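Side-chain contacts in ethylbenzene dehydrogenase alpha-subunit (Aromatoleum aromaticum, PDB 2IVF), which belongs to the molybdopterin oxidoreductase family and carries a molybdenum atom, two pterin-guanine dinucleotide ligands and an iron/sulfur cluster: residues I691-I694 with L695-G699; Y720-L723 with Y724-T728. All coordinates share one frame; numbering follows the deposited sequence.

Interaction 1. Residues I691-I694 with L695-G699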
ATOM      1  N   ILE A 691      -8.258  25.653  12.720  1.00 22.41           N
ATOM      2  CA  ILE A 691      -7.166  26.579  13.010  1.00 22.08           C
ATOM      3  C   ILE A 691      -7.653  27.996  13.072  1.00 21.76           C
ATOM      4  O   ILE A 691      -7.227  28.805  13.931  1.00 22.11           O
ATOM      5  CB  ILE A 691      -6.025  26.436  11.988  1.00 22.39           C
ATOM      6  CG1 ILE A 691      -5.316  25.101  12.231  1.00 22.37           C
ATOM      7  CG2 ILE A 691      -5.026  27.643  12.100  1.00 22.07           C
ATOM      8  CD1 ILE A 691      -4.533  24.525  11.059  1.00 22.03           C
ATOM      9  N   ALA A 692      -8.592  28.333  12.198  1.00 21.32           N
ATOM     10  CA  ALA A 692      -9.189  29.649  12.264  1.00 20.72           C
ATOM     11  C   ALA A 692      -9.811  29.870  13.652  1.00 21.14           C
ATOM     12  O   ALA A 692      -9.631  30.932  14.275  1.00 18.90           O
ATOM     13  CB  ALA A 692     -10.242  29.819  11.121  1.00 19.77           C
ATOM     14  N   LEU A 693     -10.522  28.852  14.142  1.00 21.43           N
ATOM     15  CA  LEU A 693     -11.219  28.929  15.414  1.00 22.44           C
ATOM     16  C   LEU A 693     -10.236  29.055  16.568  1.00 22.34           C
ATOM     17  O   LEU A 693     -10.443  29.859  17.444  1.00 23.56           O
ATOM     18  CB  LEU A 693     -12.105  27.704  15.631  1.00 22.03           C
ATOM     19  CG  LEU A 693     -12.915  27.630  16.947  1.00 23.40           C
ATOM     20  CD1 LEU A 693     -13.735  28.917  17.225  1.00 22.49           C
ATOM     21  CD2 LEU A 693     -13.820  26.407  16.802  1.00 24.94           C
ATOM     22  N   ILE A 694      -9.166  28.267  16.530  1.00 22.69           N
ATOM     23  CA  ILE A 694      -8.096  28.427  17.522  1.00 22.41           C
ATOM     24  C   ILE A 694      -7.602  29.869  17.536  1.00 22.63           C
ATOM     25  O   ILE A 694      -7.556  30.544  18.601  1.00 21.87           O
ATOM     26  CB  ILE A 694      -6.914  27.479  17.259  1.00 22.76           C
ATOM     27  CG1 ILE A 694      -7.351  26.037  17.513  1.00 23.67           C
ATOM     28  CG2 ILE A 694      -5.725  27.897  18.149  1.00 22.60           C
ATOM     29  CD1 ILE A 694      -6.401  24.949  17.048  1.00 21.46           C
ATOM     30  N   LEU A 695      -7.291  30.399  16.356  1.00 22.75           N
ATOM     31  CA  LEU A 695      -6.820  31.785  16.295  1.00 22.51           C
ATOM     32  C   LEU A 695      -7.846  32.841  16.775  1.00 23.06           C
ATOM     33  O   LEU A 695      -7.465  33.822  17.384  1.00 21.18           O
ATOM     34  CB  LEU A 695      -6.296  32.109  14.885  1.00 22.52           C
ATOM     35  CG  LEU A 695      -5.057  31.333  14.493  1.00 21.94           C
ATOM     36  CD1 LEU A 695      -4.610  31.742  13.089  1.00 21.50           C
ATOM     37  CD2 LEU A 695      -3.942  31.513  15.536  1.00 21.65           C
ATOM     38  N   LYS A 696      -9.137  32.651  16.494  1.00 23.44           N
ATOM     39  CA  LYS A 696     -10.174  33.552  16.992  1.00 23.34           C
ATOM     40  C   LYS A 696     -10.150  33.503  18.509  1.00 22.88           C
ATOM     41  O   LYS A 696     -10.105  34.532  19.189  1.00 22.72           O
ATOM     42  CB  LYS A 696     -11.530  33.086  16.444  1.00 23.88           C
ATOM     43  CG  LYS A 696     -12.754  33.958  16.764  1.00 24.84           C
ATOM     44  CD  LYS A 696     -14.039  33.280  16.276  1.00 26.37           C
ATOM     45  CE  LYS A 696     -15.334  34.008  16.684  1.00 30.85           C
ATOM     46  NZ  LYS A 696     -15.856  33.653  18.087  1.00 35.44           N
ATOM     47  N   LYS A 697     -10.105  32.279  19.036  1.00 23.22           N
ATOM     48  CA  LYS A 697     -10.049  32.057  20.489  1.00 23.51           C
ATOM     49  C   LYS A 697      -8.818  32.650  21.121  1.00 23.13           C
ATOM     50  O   LYS A 697      -8.897  33.177  22.204  1.00 23.09           O
ATOM     51  CB  LYS A 697     -10.100  30.572  20.807  1.00 24.59           C
ATOM     52  CG  LYS A 697     -11.465  29.962  20.583  1.00 26.60           C
ATOM     53  CD  LYS A 697     -12.408  30.326  21.687  1.00 31.38           C
ATOM     54  CE  LYS A 697     -13.822  29.901  21.366  1.00 33.20           C
ATOM     55  NZ  LYS A 697     -14.814  30.751  22.077  1.00 35.39           N
ATOM     56  N   VAL A 698      -7.683  32.575  20.445  1.00 22.77           N
ATOM     57  CA  VAL A 698      -6.483  33.234  20.929  1.00 22.19           C
ATOM     58  C   VAL A 698      -6.746  34.732  21.120  1.00 22.65           C
ATOM     59  O   VAL A 698      -6.446  35.288  22.178  1.00 22.44           O
ATOM     60  CB  VAL A 698      -5.296  32.985  19.995  1.00 22.21           C
ATOM     61  CG1 VAL A 698      -4.193  33.912  20.261  1.00 19.23           C
ATOM     62  CG2 VAL A 698      -4.834  31.533  20.112  1.00 21.72           C
ATOM     63  N   GLY A 699      -7.330  35.356  20.104  1.00 22.50           N
ATOM     64  CA  GLY A 699      -7.724  36.745  20.179  1.00 22.66           C
ATOM     65  C   GLY A 699      -8.716  37.012  21.302  1.00 22.87           C
ATOM     66  O   GLY A 699      -8.516  37.920  22.101  1.00 21.42           O
TER
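Four successive i to i+4 backbone bonds join Ile691-Ile694 to Leu695-Gly699, from Leu695 N to Ile691 O (2.9 Å) through to Val698 N to Ile694 O, the shortest at 2.7 Å. One turn apart on the helix, Ile691 and Leu695 meet by methyls, Ile691 CG2 lying 4.2 Å from Leu695 CD1. Leu695 holds CG beside its own backbone N (chi1 -66°), which also lays CG 3.4 Å from Ile691 O. Ile694 and Val698 repeat the pattern, with 4.2 Å between their CG2 methyls; the Val698 methyl rests against the Ile694 carbonyl as well. Both segments belong to helix 687-704, an amphipathic alpha-helix. Its apolar side is enclosed by neighbours: Ile691 and Leu695 touch helix 197-210 and Phe727, while Val698 reaches Ala171 and Leu723. Branched aliphatic residues suit these positions, where their methyls are packed against neighbouring helices. Ala692, with its single methyl, touches Thr728, and its small size probably helps the loop approach. On the more accessible side Leu693 and Lys697 run alongside one another, CD1 of Leu693 4.2 Å from CG of Lys697. A bend at the second torsion of the lysine (chi2 -76°) accompanies this pairing, while NZ forms salt bridges to Asp164 and Glu700. Lys696 sends its own amine to Glu700, placing two lysines around one carboxylate.

Interaction 2. Residues Y720-L723 with Y724-T728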
ATOM      1  N   TYR A 720      -2.348  39.918  19.447  1.00 30.16           N
ATOM      2  CA  TYR A 720      -3.179  38.720  19.505  1.00 29.42           C
ATOM      3  C   TYR A 720      -4.477  38.924  18.721  1.00 29.03           C
ATOM      4  O   TYR A 720      -4.980  37.984  18.088  1.00 28.11           O
ATOM      5  CB  TYR A 720      -3.600  38.384  20.921  1.00 28.79           C
ATOM      6  CG  TYR A 720      -2.513  37.898  21.826  1.00 28.91           C
ATOM      7  CD1 TYR A 720      -2.015  36.621  21.700  1.00 26.47           C
ATOM      8  CD2 TYR A 720      -2.033  38.698  22.844  1.00 25.42           C
ATOM      9  CE1 TYR A 720      -1.019  36.154  22.529  1.00 27.24           C
ATOM     10  CE2 TYR A 720      -1.047  38.235  23.711  1.00 27.23           C
ATOM     11  CZ  TYR A 720      -0.539  36.967  23.542  1.00 28.51           C
ATOM     12  OH  TYR A 720       0.442  36.489  24.382  1.00 30.61           O
ATOM     13  N   ASP A 721      -5.029  40.134  18.798  1.00 28.15           N
ATOM     14  CA  ASP A 721      -6.353  40.379  18.247  1.00 28.07           C
ATOM     15  C   ASP A 721      -6.398  40.475  16.731  1.00 27.68           C
ATOM     16  O   ASP A 721      -7.487  40.605  16.168  1.00 28.25           O
ATOM     17  CB  ASP A 721      -7.016  41.610  18.870  1.00 28.59           C
ATOM     18  CG  ASP A 721      -6.352  42.916  18.480  1.00 30.01           C
ATOM     19  OD1 ASP A 721      -5.392  42.911  17.671  1.00 31.78           O
ATOM     20  OD2 ASP A 721      -6.798  43.953  19.022  1.00 33.54           O
ATOM     21  N   GLU A 722      -5.250  40.443  16.066  1.00 26.36           N
ATOM     22  CA  GLU A 722      -5.267  40.502  14.612  1.00 26.66           C
ATOM     23  C   GLU A 722      -4.927  39.178  13.963  1.00 24.87           C
ATOM     24  O   GLU A 722      -4.999  39.051  12.748  1.00 25.37           O
ATOM     25  CB  GLU A 722      -4.405  41.648  14.091  1.00 27.11           C
ATOM     26  CG  GLU A 722      -2.930  41.506  14.256  1.00 29.17           C
ATOM     27  CD  GLU A 722      -2.195  42.866  14.208  1.00 29.39           C
ATOM     28  OE1 GLU A 722      -2.842  43.906  13.979  1.00 27.72           O
ATOM     29  OE2 GLU A 722      -0.957  42.846  14.418  1.00 36.91           O
ATOM     30  N   LEU A 723      -4.628  38.168  14.773  1.00 24.16           N
ATOM     31  CA  LEU A 723      -4.259  36.875  14.241  1.00 23.20           C
ATOM     32  C   LEU A 723      -5.358  36.277  13.365  1.00 23.01           C
ATOM     33  O   LEU A 723      -5.052  35.736  12.292  1.00 21.37           O
ATOM     34  CB  LEU A 723      -3.905  35.861  15.344  1.00 22.77           C
ATOM     35  CG  LEU A 723      -2.601  36.187  16.065  1.00 21.82           C
ATOM     36  CD1 LEU A 723      -2.460  35.315  17.337  1.00 21.49           C
ATOM     37  CD2 LEU A 723      -1.423  36.015  15.120  1.00 19.77           C
ATOM     38  N   TYR A 724      -6.598  36.353  13.847  1.00 22.66           N
ATOM     39  CA  TYR A 724      -7.715  35.728  13.166  1.00 22.94           C
ATOM     40  C   TYR A 724      -8.037  36.438  11.884  1.00 22.57           C
ATOM     41  O   TYR A 724      -8.256  35.772  10.851  1.00 21.70           O
ATOM     42  CB  TYR A 724      -8.944  35.663  14.066  1.00 23.23           C
ATOM     43  CG  TYR A 724     -10.187  35.149  13.371  1.00 23.15           C
ATOM     44  CD1 TYR A 724     -10.392  33.785  13.157  1.00 22.90           C
ATOM     45  CD2 TYR A 724     -11.180  36.021  12.976  1.00 25.32           C
ATOM     46  CE1 TYR A 724     -11.542  33.331  12.558  1.00 23.33           C
ATOM     47  CE2 TYR A 724     -12.329  35.557  12.354  1.00 25.75           C
ATOM     48  CZ  TYR A 724     -12.493  34.220  12.154  1.00 23.26           C
ATOM     49  OH  TYR A 724     -13.644  33.814  11.537  1.00 24.40           O
ATOM     50  N   LYS A 725      -8.065  37.770  11.923  1.00 22.73           N
ATOM     51  CA  LYS A 725      -8.336  38.535  10.699  1.00 24.08           C
ATOM     52  C   LYS A 725      -7.247  38.276   9.649  1.00 23.70           C
ATOM     53  O   LYS A 725      -7.557  38.079   8.475  1.00 23.74           O
ATOM     54  CB  LYS A 725      -8.596  40.040  10.965  1.00 25.22           C
ATOM     55  CG  LYS A 725      -7.407  41.011  10.924  1.00 28.03           C
ATOM     56  CD  LYS A 725      -7.892  42.452  11.227  1.00 27.82           C
ATOM     57  CE  LYS A 725      -6.708  43.442  11.622  1.00 30.35           C
ATOM     58  NZ  LYS A 725      -7.107  44.888  11.968  1.00 32.26           N
ATOM     59  N   LYS A 726      -5.985  38.208  10.079  1.00 23.36           N
ATOM     60  CA  LYS A 726      -4.896  37.959   9.160  1.00 23.45           C
ATOM     61  C   LYS A 726      -5.001  36.572   8.572  1.00 22.91           C
ATOM     62  O   LYS A 726      -4.930  36.421   7.368  1.00 23.02           O
ATOM     63  CB  LYS A 726      -3.551  38.191   9.842  1.00 23.58           C
ATOM     64  CG  LYS A 726      -3.244  39.676   9.927  1.00 24.57           C
ATOM     65  CD  LYS A 726      -2.225  40.005  10.948  1.00 26.80           C
ATOM     66  CE  LYS A 726      -0.842  39.568  10.564  1.00 31.66           C
ATOM     67  NZ  LYS A 726      -0.402  40.103   9.253  1.00 34.77           N
ATOM     68  N   PHE A 727      -5.212  35.569   9.415  1.00 21.69           N
ATOM     69  CA  PHE A 727      -5.334  34.203   8.961  1.00 22.14           C
ATOM     70  C   PHE A 727      -6.413  34.062   7.903  1.00 21.33           C
ATOM     71  O   PHE A 727      -6.213  33.390   6.914  1.00 23.00           O
ATOM     72  CB  PHE A 727      -5.637  33.267  10.123  1.00 22.23           C
ATOM     73  CG  PHE A 727      -5.641  31.863   9.744  1.00 22.65           C
ATOM     74  CD1 PHE A 727      -4.442  31.164   9.635  1.00 23.08           C
ATOM     75  CD2 PHE A 727      -6.823  31.219   9.436  1.00 24.00           C
ATOM     76  CE1 PHE A 727      -4.433  29.855   9.231  1.00 23.08           C
ATOM     77  CE2 PHE A 727      -6.822  29.898   9.044  1.00 23.49           C
ATOM     78  CZ  PHE A 727      -5.613  29.217   8.926  1.00 21.61           C
ATOM     79  N   THR A 728      -7.575  34.633   8.144  1.00 21.33           N
ATOM     80  CA  THR A 728      -8.704  34.444   7.246  1.00 22.18           C
ATOM     81  C   THR A 728      -8.752  35.487   6.110  1.00 23.52           C
ATOM     82  O   THR A 728      -9.757  35.533   5.336  1.00 23.81           O
ATOM     83  CB  THR A 728     -10.049  34.509   8.044  1.00 21.92           C
ATOM     84  OG1 THR A 728     -10.214  35.811   8.594  1.00 20.67           O
ATOM     85  CG2 THR A 728     -10.149  33.459   9.157  1.00 21.13           C
TER
HETATM   86  O   HOH W   1      -6.848  36.847  16.713  1.00 28.50           O
HETATM   87  O   HOH W   2      -8.763  39.152  14.296  1.00 21.60           O
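Lys726 N donates to Glu722 O over 3.0 Å, nearly in line with the carbonyl, and Phe727 N follows with a 2.9 Å bond to Leu723 O. These open the short helix 723-727. Before them two waters take the place of direct backbone bonds: one donates a hydrogen bond to Tyr720 O and accepts one from Tyr724 N, the other links Asp721 O to Lys725 N likewise. At the far end Tyr724 O is gripped twice, by Thr728 N and, from the other face of its plane, by Thr728 OG1 at 3.0 Å. A threonine hydroxyl returning to the carbonyl four residues back is common in helices; here OG1 is also bonded to Gly731 N. Thr728 CG2 lies over one face of the Tyr724 ring, 3.7 Å above its plane and offset toward the rim. Glu722 meets both lysines through carbon. A first torsion of 70° tucks CG into the gap flanked by the residue's own N and C, and CG lies 3.7 Å from CD of Lys726, the two chains side by side; CB touches CE of Lys725 at 3.8 Å. Long flexible chains suit this solvent-facing side, whereas Leu723 and Phe727 turn to helix 197-210. With Glu722 OE1 still 4.8 Å from Lys725 NZ, charge attraction probably adds only a diffuse pull to the aliphatic packing.

Interaction 1 is largely buried, in the middle of the long helix 687-704; interaction 2 is partly buried and takes in the whole of the short helix 723-727 and the turn leading into it. Their centres are 8 Å apart and the two helices pack directly: Leu695 CD1 lies 3.5 Å from Phe727 CB, and Lys696 CB equally close to Tyr724 CD1. Both also rest on helix 197-210, so Ile691, Leu695 and Phe727 share one apolar core. The chemistry follows position. In 691-699 backbone bonding is continuous and the contacts mostly aliphatic, whereas in 720-728 waters and a threonine hydroxyl supplement the direct backbone bonds. Lysines in 691-699 find carboxylate partners; those of 720-728 meet Glu722 through their methylenes.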